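Local coordinates for protein formiminotetrahydrofolate cyclodeaminase (PDB 1O5H) that probably catalyses the cyclodeamination of 5-formiminotetrahydrofolate, releasing ammonia and forming 5,10-methenyltetrahydrofolate, at residues A[111-122]-A[167-177]. Numbering follows the deposited sequence.
Sequences QNALKEAASVPM and NVLINLKEISD
Gln111 lays its carboxamide against the backbone of Glu174 to Ser176. Its chain bends at chi2 (-68°), which brings the amide back over the loop backbone. OE1 accepts a hydrogen bond from Ser176 N at 3.0 Å, the donor coming nearly side-on to the C=O and tilted 33° from its plane. NE2 gives a weak bond to Glu174 O. With an alanine here, Ser176 N and Glu174 O would probably lose these mates and the loop would be freer to shift. One helical turn on, Lys115 NZ forms a salt bridge with Asp177 OD2 at 2.8 Å, on the anti side of the carboxylate. Asp177 OD1 instead caps the next helix at Phe180 N. Inward of these polar ties, Ile175 sets CG1 against Leu114 CB at 3.5 Å and CD1 against the face of the Leu114 carbonyl group. Ala118 CB rests on Asn171 CB at 3.6 Å. The Asn171 amide turns back to its own helix, where ND2 bonds Asn167 O. Val168 meets Pro121 and selenomethionine Met122, whose CE reaches Val168 CG1. The axes of segments 111-122 and 167-172 run nearly antiparallel (166°), as neighbours in an all-helical bundle, with a loop tied to one helix by the Gln111 amide and the Lys115-Asp177 salt bridge.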
loop_
_atom_site.group_PDB
_atom_site.type_symbol
_atom_site.label_atom_id
_atom_site.label_comp_id
_atom_site.label_asym_id
_atom_site.label_seq_id
_atom_site.Cartn_x
_atom_site.Cartn_y
_atom_site.Cartn_z
ATOM N N GLN A 111 -31.021 0.613 -1.611
ATOM C CA GLN A 111 -30.514 1.051 -2.896
ATOM C C GLN A 111 -29.774 2.370 -2.774
ATOM O O GLN A 111 -28.689 2.548 -3.343
ATOM C CB GLN A 111 -31.647 1.159 -3.904
ATOM C CG GLN A 111 -31.880 -0.124 -4.651
ATOM C CD GLN A 111 -30.734 -0.433 -5.573
ATOM O OE1 GLN A 111 -30.377 0.384 -6.442
ATOM N NE2 GLN A 111 -30.139 -1.603 -5.391
ATOM N N ASN A 112 -30.343 3.287 -2.013
ATOM C CA ASN A 112 -29.705 4.572 -1.804
ATOM C C ASN A 112 -28.417 4.467 -0.971
ATOM O O ASN A 112 -27.440 5.179 -1.229
ATOM C CB ASN A 112 -30.699 5.530 -1.163
ATOM C CG ASN A 112 -30.031 6.549 -0.288
ATOM O OD1 ASN A 112 -29.502 7.548 -0.778
ATOM N ND2 ASN A 112 -30.047 6.307 1.028
ATOM N N ALA A 113 -28.407 3.578 0.017
ATOM C CA ALA A 113 -27.238 3.405 0.862
ATOM C C ALA A 113 -26.139 2.808 0.024
ATOM O O ALA A 113 -24.993 3.271 0.061
ATOM C CB ALA A 113 -27.553 2.502 2.012
ATOM N N LEU A 114 -26.506 1.785 -0.745
ATOM C CA LEU A 114 -25.591 1.163 -1.679
ATOM C C LEU A 114 -24.900 2.192 -2.594
ATOM O O LEU A 114 -23.702 2.077 -2.838
ATOM C CB LEU A 114 -26.319 0.098 -2.480
ATOM C CG LEU A 114 -26.622 -1.226 -1.788
ATOM C CD1 LEU A 114 -27.725 -1.911 -2.570
ATOM C CD2 LEU A 114 -25.372 -2.108 -1.727
ATOM N N LYS A 115 -25.645 3.199 -3.054
ATOM C CA LYS A 115 -25.091 4.243 -3.919
ATOM C C LYS A 115 -24.049 5.045 -3.187
ATOM O O LYS A 115 -22.943 5.248 -3.688
ATOM C CB LYS A 115 -26.173 5.186 -4.450
ATOM C CG LYS A 115 -26.982 4.631 -5.624
ATOM C CD LYS A 115 -28.082 5.590 -6.043
ATOM C CE LYS A 115 -29.213 4.884 -6.769
ATOM N NZ LYS A 115 -29.761 5.825 -7.767
ATOM N N GLU A 116 -24.400 5.507 -1.993
ATOM C CA GLU A 116 -23.466 6.293 -1.204
ATOM C C GLU A 116 -22.225 5.476 -0.969
ATOM O O GLU A 116 -21.123 5.968 -1.175
ATOM C CB GLU A 116 -24.073 6.714 0.126
ATOM C CG GLU A 116 -25.040 7.874 0.002
ATOM C CD GLU A 116 -25.679 8.252 1.322
ATOM O OE1 GLU A 116 -25.339 7.636 2.357
ATOM O OE2 GLU A 116 -26.533 9.166 1.326
ATOM N N ALA A 117 -22.406 4.219 -0.569
ATOM C CA ALA A 117 -21.274 3.351 -0.280
ATOM C C ALA A 117 -20.348 3.198 -1.485
ATOM O O ALA A 117 -19.137 3.279 -1.360
ATOM C CB ALA A 117 -21.745 2.023 0.182
ATOM N N ALA A 118 -20.924 3.000 -2.657
ATOM C CA ALA A 118 -20.129 2.857 -3.845
ATOM C C ALA A 118 -19.339 4.134 -4.152
ATOM O O ALA A 118 -18.279 4.071 -4.757
ATOM C CB ALA A 118 -21.028 2.487 -4.986
ATOM N N SER A 119 -19.842 5.282 -3.714
ATOM C CA SER A 119 -19.211 6.564 -4.039
ATOM C C SER A 119 -17.931 6.727 -3.286
ATOM O O SER A 119 -17.034 7.450 -3.732
ATOM C CB SER A 119 -20.115 7.752 -3.700
ATOM O OG SER A 119 -21.273 7.714 -4.500
ATOM N N VAL A 120 -17.847 6.086 -2.128
ATOM C CA VAL A 120 -16.697 6.305 -1.278
ATOM C C VAL A 120 -15.405 5.879 -1.964
ATOM O O VAL A 120 -14.541 6.741 -2.186
ATOM C CB VAL A 120 -16.844 5.669 0.089
ATOM C CG1 VAL A 120 -15.534 5.771 0.847
ATOM C CG2 VAL A 120 -17.958 6.350 0.834
ATOM N N PRO A 121 -15.271 4.604 -2.367
ATOM C CA PRO A 121 -14.037 4.184 -3.062
ATOM C C PRO A 121 -13.847 4.961 -4.355
ATOM O O PRO A 121 -12.728 5.324 -4.687
ATOM C CB PRO A 121 -14.229 2.686 -3.317
ATOM C CG PRO A 121 -15.675 2.378 -3.052
ATOM C CD PRO A 121 -16.232 3.498 -2.240
HETATM N N MSE A 122 -14.937 5.261 -5.049
HETATM C CA MSE A 122 -14.870 6.113 -6.222
HETATM C C MSE A 122 -14.105 7.386 -5.887
HETATM O O MSE A 122 -13.172 7.759 -6.599
HETATM C CB MSE A 122 -16.283 6.428 -6.723
HETATM C CG MSE A 122 -16.353 6.962 -8.146
HETATM SE SE MSE A 122 -15.228 6.079 -9.516
HETATM C CE MSE A 122 -15.975 4.438 -9.487
ATOM N N ASN A 167 -13.536 -2.425 -4.655
ATOM C CA ASN A 167 -14.581 -1.997 -3.758
ATOM C C ASN A 167 -15.709 -1.237 -4.454
ATOM O O ASN A 167 -16.890 -1.444 -4.137
ATOM C CB ASN A 167 -13.995 -1.289 -2.546
ATOM C CG ASN A 167 -13.175 -2.233 -1.683
ATOM O OD1 ASN A 167 -12.072 -1.910 -1.274
ATOM N ND2 ASN A 167 -13.701 -3.421 -1.432
ATOM N N VAL A 168 -15.368 -0.412 -5.439
ATOM C CA VAL A 168 -16.408 0.155 -6.304
ATOM C C VAL A 168 -17.270 -0.928 -6.964
ATOM O O VAL A 168 -18.504 -0.871 -6.895
ATOM C CB VAL A 168 -15.839 1.070 -7.369
ATOM C CG1 VAL A 168 -16.877 1.347 -8.439
ATOM C CG2 VAL A 168 -15.414 2.350 -6.729
ATOM N N LEU A 169 -16.641 -1.926 -7.582
ATOM C CA LEU A 169 -17.446 -2.936 -8.267
ATOM C C LEU A 169 -18.265 -3.836 -7.357
ATOM O O LEU A 169 -19.398 -4.157 -7.709
ATOM C CB LEU A 169 -16.638 -3.759 -9.241
ATOM C CG LEU A 169 -15.948 -2.906 -10.292
ATOM C CD1 LEU A 169 -15.211 -3.785 -11.262
ATOM C CD2 LEU A 169 -16.943 -2.071 -11.021
ATOM N N ILE A 170 -17.735 -4.238 -6.201
ATOM C CA ILE A 170 -18.563 -5.064 -5.313
ATOM C C ILE A 170 -19.842 -4.333 -4.971
ATOM O O ILE A 170 -20.893 -4.955 -4.884
ATOM C CB ILE A 170 -17.845 -5.583 -4.027
ATOM C CG1 ILE A 170 -17.303 -4.409 -3.180
ATOM C CG2 ILE A 170 -16.811 -6.682 -4.401
ATOM C CD1 ILE A 170 -16.922 -4.728 -1.704
ATOM N N ASN A 171 -19.774 -3.017 -4.810
ATOM C CA ASN A 171 -20.973 -2.260 -4.519
ATOM C C ASN A 171 -21.922 -2.085 -5.685
ATOM O O ASN A 171 -23.127 -2.354 -5.566
ATOM C CB ASN A 171 -20.600 -0.951 -3.908
ATOM C CG ASN A 171 -20.129 -1.116 -2.494
ATOM O OD1 ASN A 171 -20.940 -1.194 -1.568
ATOM N ND2 ASN A 171 -18.833 -1.200 -2.309
ATOM N N LEU A 172 -21.382 -1.689 -6.824
ATOM C CA LEU A 172 -22.202 -1.524 -8.012
ATOM C C LEU A 172 -23.114 -2.695 -8.322
ATOM O O LEU A 172 -24.282 -2.486 -8.668
ATOM C CB LEU A 172 -21.327 -1.248 -9.228
ATOM C CG LEU A 172 -20.789 0.173 -9.226
ATOM C CD1 LEU A 172 -20.156 0.453 -10.548
ATOM C CD2 LEU A 172 -21.927 1.141 -8.940
ATOM N N LYS A 173 -22.584 -3.917 -8.204
ATOM C CA LYS A 173 -23.310 -5.122 -8.612
ATOM C C LYS A 173 -24.603 -5.326 -7.841
ATOM O O LYS A 173 -25.502 -6.027 -8.294
ATOM C CB LYS A 173 -22.435 -6.367 -8.544
ATOM C CG LYS A 173 -22.098 -6.832 -7.152
ATOM C CD LYS A 173 -21.249 -8.100 -7.200
ATOM C CE LYS A 173 -20.715 -8.421 -5.807
ATOM N NZ LYS A 173 -20.372 -9.861 -5.635
ATOM N N GLU A 174 -24.703 -4.685 -6.686
ATOM C CA GLU A 174 -25.936 -4.717 -5.900
ATOM C C GLU A 174 -26.983 -3.640 -6.244
ATOM O O GLU A 174 -28.126 -3.719 -5.799
ATOM C CB GLU A 174 -25.580 -4.626 -4.419
ATOM C CG GLU A 174 -24.661 -5.744 -3.938
ATOM C CD GLU A 174 -25.189 -7.142 -4.280
ATOM O OE1 GLU A 174 -26.436 -7.332 -4.329
ATOM O OE2 GLU A 174 -24.344 -8.055 -4.504
ATOM N N ILE A 175 -26.580 -2.635 -7.019
ATOM C CA ILE A 175 -27.429 -1.476 -7.332
ATOM C C ILE A 175 -28.233 -1.716 -8.611
ATOM O O ILE A 175 -27.670 -2.016 -9.683
ATOM C CB ILE A 175 -26.558 -0.181 -7.398
ATOM C CG1 ILE A 175 -26.066 0.178 -5.995
ATOM C CG2 ILE A 175 -27.309 1.006 -7.993
ATOM C CD1 ILE A 175 -24.961 1.184 -5.950
ATOM N N SER A 176 -29.548 -1.587 -8.484
ATOM C CA SER A 176 -30.464 -1.955 -9.559
ATOM C C SER A 176 -30.651 -0.830 -10.567
ATOM O O SER A 176 -30.971 -1.088 -11.725
ATOM C CB SER A 176 -31.814 -2.430 -9.002
ATOM O OG SER A 176 -32.400 -1.437 -8.175
ATOM N N ASP A 177 -30.438 0.408 -10.129
ATOM C CA ASP A 177 -30.494 1.571 -11.014
ATOM C C ASP A 177 -29.448 1.462 -12.127
ATOM O O ASP A 177 -28.280 1.768 -11.903
ATOM C CB ASP A 177 -30.261 2.825 -10.171
ATOM C CG ASP A 177 -30.160 4.094 -10.997
ATOM O OD1 ASP A 177 -29.961 4.050 -12.240
ATOM O OD2 ASP A 177 -30.238 5.212 -10.453
#